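Local structure of tRNA(Phe) 7-((3-amino-3-carboxypropyl)-4-demethylwyosine(37)-N(4))-methyltransferase 1 (Pyrococcus horikoshii, 2IT2) at residues 13-16 and 17-21; 92-96 and 97-101. The protein probably transfers a methyl group from S-adenosyl-L-methionine to N-4 of a wyosine precursor at position 37 of tRNA(Phe). One frame throughout, in Å; residues are numbered along the deposited sequence.

Contact 1: 13-16 and 17-21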
loop_
_atom_site.group_PDB
_atom_site.type_symbol
_atom_site.label_atom_id
_atom_site.label_comp_id
_atom_site.label_asym_id
_atom_site.label_seq_id
_atom_site.Cartn_x
_atom_site.Cartn_y
_atom_site.Cartn_z
ATOM N N ARG B 13 -28.258 -9.728 -0.303
ATOM C CA ARG B 13 -28.322 -9.462 1.124
ATOM C C ARG B 13 -27.219 -8.502 1.526
ATOM O O ARG B 13 -27.470 -7.497 2.193
ATOM C CB ARG B 13 -28.160 -10.772 1.899
ATOM C CG ARG B 13 -28.304 -10.642 3.401
ATOM C CD ARG B 13 -29.738 -10.905 3.816
ATOM N NE ARG B 13 -29.864 -11.106 5.256
ATOM C CZ ARG B 13 -30.977 -11.508 5.859
ATOM N NH1 ARG B 13 -32.072 -11.751 5.147
ATOM N NH2 ARG B 13 -30.991 -11.689 7.172
ATOM N N ALA B 14 -25.994 -8.818 1.126
ATOM C CA ALA B 14 -24.860 -7.974 1.456
ATOM C C ALA B 14 -25.076 -6.551 0.945
ATOM O O ALA B 14 -24.808 -5.588 1.664
ATOM C CB ALA B 14 -23.591 -8.554 0.871
ATOM N N LYS B 15 -25.552 -6.394 -0.287
ATOM C CA LYS B 15 -25.763 -5.038 -0.794
ATOM C C LYS B 15 -26.819 -4.270 0.002
ATOM O O LYS B 15 -26.655 -3.079 0.284
ATOM C CB LYS B 15 -26.154 -5.053 -2.280
ATOM C CG LYS B 15 -26.415 -3.651 -2.851
ATOM C CD LYS B 15 -26.221 -3.579 -4.355
ATOM C CE LYS B 15 -26.371 -2.147 -4.852
ATOM N NZ LYS B 15 -25.961 -1.985 -6.280
ATOM N N LYS B 16 -27.908 -4.942 0.358
ATOM C CA LYS B 16 -28.968 -4.290 1.119
ATOM C C LYS B 16 -28.435 -3.775 2.449
ATOM O O LYS B 16 -28.746 -2.657 2.874
ATOM C CB LYS B 16 -30.121 -5.266 1.364
ATOM C CG LYS B 16 -31.119 -5.352 0.222
ATOM C CD LYS B 16 -32.317 -6.211 0.612
ATOM C CE LYS B 16 -33.136 -6.638 -0.595
ATOM N NZ LYS B 16 -33.875 -7.903 -0.315
ATOM N N GLU B 17 -27.616 -4.587 3.103
ATOM C CA GLU B 17 -27.044 -4.202 4.390
ATOM C C GLU B 17 -26.083 -3.025 4.234
ATOM O O GLU B 17 -26.064 -2.112 5.068
ATOM C CB GLU B 17 -26.321 -5.399 5.034
ATOM C CG GLU B 17 -27.209 -6.634 5.222
ATOM C CD GLU B 17 -26.506 -7.780 5.939
ATOM O OE1 GLU B 17 -25.269 -7.913 5.809
ATOM O OE2 GLU B 17 -27.198 -8.566 6.619
ATOM N N ALA B 18 -25.288 -3.032 3.169
ATOM C CA ALA B 18 -24.328 -1.956 2.940
ATOM C C ALA B 18 -25.051 -0.636 2.680
ATOM O O ALA B 18 -24.633 0.421 3.147
ATOM C CB ALA B 18 -23.408 -2.311 1.760
ATOM N N LEU B 19 -26.150 -0.702 1.943
ATOM C CA LEU B 19 -26.936 0.482 1.637
ATOM C C LEU B 19 -27.530 1.110 2.908
ATOM O O LEU B 19 -27.552 2.336 3.072
ATOM C CB LEU B 19 -28.036 0.100 0.645
ATOM C CG LEU B 19 -27.575 -0.218 -0.784
ATOM C CD1 LEU B 19 -28.755 -0.760 -1.580
ATOM C CD2 LEU B 19 -27.023 1.039 -1.442
HETATM N N MSE B 20 -27.997 0.265 3.814
HETATM C CA MSE B 20 -28.566 0.750 5.065
HETATM C C MSE B 20 -27.482 1.490 5.866
HETATM O O MSE B 20 -27.727 2.565 6.433
HETATM C CB MSE B 20 -29.127 -0.427 5.875
HETATM C CG MSE B 20 -30.144 -1.277 5.135
HETATM SE SE MSE B 20 -31.053 -2.462 6.353
HETATM C CE MSE B 20 -29.538 -3.515 6.942
ATOM N N SER B 21 -26.277 0.930 5.892
ATOM C CA SER B 21 -25.158 1.533 6.614
ATOM C C SER B 21 -24.777 2.888 5.991
ATOM O O SER B 21 -24.541 3.877 6.693
ATOM C CB SER B 21 -23.965 0.555 6.617
ATOM O OG SER B 21 -24.294 -0.642 7.312
#
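R13 and E17, one helical turn apart, meet on the outer side of the helix, their side chains crossing at a slant. NE of R13 stands 3.9 Å from OE2 of E17, a long salt bridge, and the guanidinium and carboxylate planes are 52° apart, so the two groups do not share a plane, as a two-pronged pair would; the guanidinium meets OE2 obliquely. The arginine turns off a straight course at its second torsion (chi2 93°), while E17 holds CG beside its backbone N (chi1 -57°) and reaches back over the preceding turn: its CG lies 3.2 Å from O of R13.

The pairing is the i to i+4 spacing of an alpha helix, here 11-27, and four successive backbone bonds document it: the N-H groups of E17, A18, L19 and M20 donate to the carbonyls of R13, A14, K15 and K16, the third being the shortest, L19 N to K15 O at 2.9 Å.

On another side of this helix K15 and L19 meet through aliphatic carbon, CD1 of the leucine lying 3.9 Å from CG of the lysine. CG of L19 is also 3.2 Å from O of K15. With an alanine here, CD1 and CG of L19 would be gone, and CG of K15 would probably lose its hydrocarbon neighbour on the next turn. Beyond that contact K15 runs extended, and NZ is hydrogen-bonded to the carbonyl oxygens of N43 and Y48. A14, K15 and A18 touch F49 of strand 48-63.

Contact 2: 92-96 and 97-101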
loop_
_atom_site.group_PDB
_atom_site.type_symbol
_atom_site.label_atom_id
_atom_site.label_comp_id
_atom_site.label_asym_id
_atom_site.label_seq_id
_atom_site.Cartn_x
_atom_site.Cartn_y
_atom_site.Cartn_z
ATOM N N LYS B 92 1.796 23.053 17.223
ATOM C CA LYS B 92 1.897 23.686 18.529
ATOM C C LYS B 92 1.414 22.797 19.672
ATOM O O LYS B 92 1.749 23.043 20.829
ATOM C CB LYS B 92 1.095 24.988 18.530
ATOM C CG LYS B 92 1.075 25.708 19.865
ATOM C CD LYS B 92 0.158 26.913 19.803
ATOM C CE LYS B 92 0.037 27.567 21.162
ATOM N NZ LYS B 92 -0.865 28.751 21.125
ATOM N N LYS B 93 0.634 21.768 19.350
ATOM C CA LYS B 93 0.087 20.847 20.352
ATOM C C LYS B 93 0.964 19.626 20.637
ATOM O O LYS B 93 0.643 18.818 21.506
ATOM C CB LYS B 93 -1.295 20.361 19.903
ATOM C CG LYS B 93 -2.295 21.472 19.658
ATOM C CD LYS B 93 -3.599 20.924 19.101
ATOM C CE LYS B 93 -4.591 22.045 18.831
ATOM N NZ LYS B 93 -5.858 21.536 18.240
ATOM N N HIS B 94 2.066 19.488 19.910
ATOM C CA HIS B 94 2.954 18.338 20.082
ATOM C C HIS B 94 3.609 18.279 21.453
ATOM O O HIS B 94 4.173 19.269 21.914
ATOM C CB HIS B 94 4.036 18.350 18.999
ATOM C CG HIS B 94 5.081 17.292 19.166
ATOM N ND1 HIS B 94 4.768 15.959 19.368
ATOM C CD2 HIS B 94 6.433 17.355 19.162
ATOM C CE1 HIS B 94 5.879 15.260 19.479
ATOM N NE2 HIS B 94 6.908 16.085 19.356
ATOM N N ARG B 95 3.551 17.109 22.087
ATOM C CA ARG B 95 4.135 16.937 23.411
ATOM C C ARG B 95 4.915 15.644 23.623
ATOM O O ARG B 95 5.905 15.625 24.360
ATOM C CB ARG B 95 3.030 17.048 24.459
ATOM C CG ARG B 95 2.442 18.432 24.529
ATOM C CD ARG B 95 3.410 19.402 25.189
ATOM N NE ARG B 95 2.802 20.717 25.379
ATOM C CZ ARG B 95 2.403 21.512 24.391
ATOM N NH1 ARG B 95 2.540 21.134 23.127
ATOM N NH2 ARG B 95 1.873 22.695 24.667
ATOM N N SER B 96 4.491 14.568 22.969
ATOM C CA SER B 96 5.148 13.278 23.154
ATOM C C SER B 96 5.250 12.401 21.916
ATOM O O SER B 96 4.448 12.516 20.991
ATOM C CB SER B 96 4.416 12.495 24.246
ATOM O OG SER B 96 5.002 11.221 24.450
ATOM N N GLY B 97 6.236 11.505 21.933
ATOM C CA GLY B 97 6.447 10.584 20.835
ATOM C C GLY B 97 6.986 11.267 19.602
ATOM O O GLY B 97 7.439 12.407 19.668
ATOM N N GLN B 98 6.940 10.557 18.481
ATOM C CA GLN B 98 7.406 11.104 17.213
ATOM C C GLN B 98 6.278 11.901 16.573
ATOM O O GLN B 98 5.132 11.438 16.520
ATOM C CB GLN B 98 7.830 9.983 16.253
ATOM C CG GLN B 98 8.816 8.989 16.846
ATOM C CD GLN B 98 9.219 7.903 15.871
ATOM O OE1 GLN B 98 8.444 7.517 14.993
ATOM N NE2 GLN B 98 10.430 7.385 16.035
ATOM N N LEU B 99 6.598 13.104 16.106
ATOM C CA LEU B 99 5.609 13.944 15.443
ATOM C C LEU B 99 5.792 13.758 13.929
ATOM O O LEU B 99 6.874 13.969 13.384
ATOM C CB LEU B 99 5.790 15.412 15.852
ATOM C CG LEU B 99 4.785 16.388 15.227
ATOM C CD1 LEU B 99 3.368 16.060 15.703
ATOM C CD2 LEU B 99 5.164 17.830 15.587
ATOM N N TRP B 100 4.732 13.324 13.261
ATOM C CA TRP B 100 4.783 13.076 11.823
ATOM C C TRP B 100 3.781 13.878 11.005
ATOM O O TRP B 100 2.672 14.174 11.469
ATOM C CB TRP B 100 4.522 11.590 11.525
ATOM C CG TRP B 100 5.635 10.661 11.926
ATOM C CD1 TRP B 100 5.836 10.095 13.159
ATOM C CD2 TRP B 100 6.731 10.240 11.105
ATOM N NE1 TRP B 100 6.994 9.352 13.152
ATOM C CE2 TRP B 100 7.566 9.425 11.911
ATOM C CE3 TRP B 100 7.093 10.475 9.774
ATOM C CZ2 TRP B 100 8.740 8.840 11.419
ATOM C CZ3 TRP B 100 8.261 9.892 9.284
ATOM C CH2 TRP B 100 9.073 9.088 10.112
ATOM N N PHE B 101 4.191 14.240 9.797
ATOM C CA PHE B 101 3.299 14.912 8.869
ATOM C C PHE B 101 3.039 13.791 7.859
ATOM O O PHE B 101 3.975 13.284 7.229
ATOM C CB PHE B 101 3.992 16.111 8.206
ATOM C CG PHE B 101 3.117 16.845 7.218
ATOM C CD1 PHE B 101 2.959 16.361 5.918
ATOM C CD2 PHE B 101 2.440 18.001 7.593
ATOM C CE1 PHE B 101 2.136 17.012 5.010
ATOM C CE2 PHE B 101 1.607 18.664 6.691
ATOM C CZ PHE B 101 1.458 18.172 5.399
#
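H94 and L99 make the main contact, a CH-pi interaction: CB of L99 sits 3.6 Å from the centroid of the imidazole and 7° off its normal, hence almost directly over the ring. The leucine's CD2 lies 3.6 Å from CG of H94, so the branch extends the packing beyond the ring centre. With CG of H94 anti to its backbone N (chi1 174°), the ring is carried across to the strand.

The polar contacts lie around the ring's edge. O of G97 approaches CE1 of H94 at 3.3 Å, close to the ring plane, and ND1 of H94 is hydrogen-bonded to OE1 of E62, which helps fix the ring's rotation.

Three side-chain hydrogen bonds lie within the separate segments. NH1 of R95 donates to O of K92 at 3.1 Å, nearly straight at 176°, and also to O of H94, where the donor stands above the carbonyl plane, so one NH1 links two carbonyls of the loop. In the strand, NE1 of W100 donates to OE1 of Q98 at 3.0 Å.

The loop thus folds back on the start of strand 98-112 after helix 84-91; H94 and L99 both touch L75 of strand 73-78, and L99 also packs on V60 of strand 48-63 and L157 of strand 153-159.

In the fold
Contact 1 precedes contact 2 along the chain, and the two lie on opposite sides of its centre: their own centres are 39 Å apart and their nearest atoms about 28 Å, so they do not touch. Strand 48-63 connects them indirectly. F49, near its beginning, receives side chains of 13-16 and 17-21, whereas E62 and V60, near its other end, meet 92-96 and 97-101 respectively. Contact 1 is a surface contact within one helix; contact 2 is partly buried at a loop-to-strand junction, where Q98 and W100 also pack on I176 of the second subunit. All four segments belong to the TYW3 methyltransferase region of the chain.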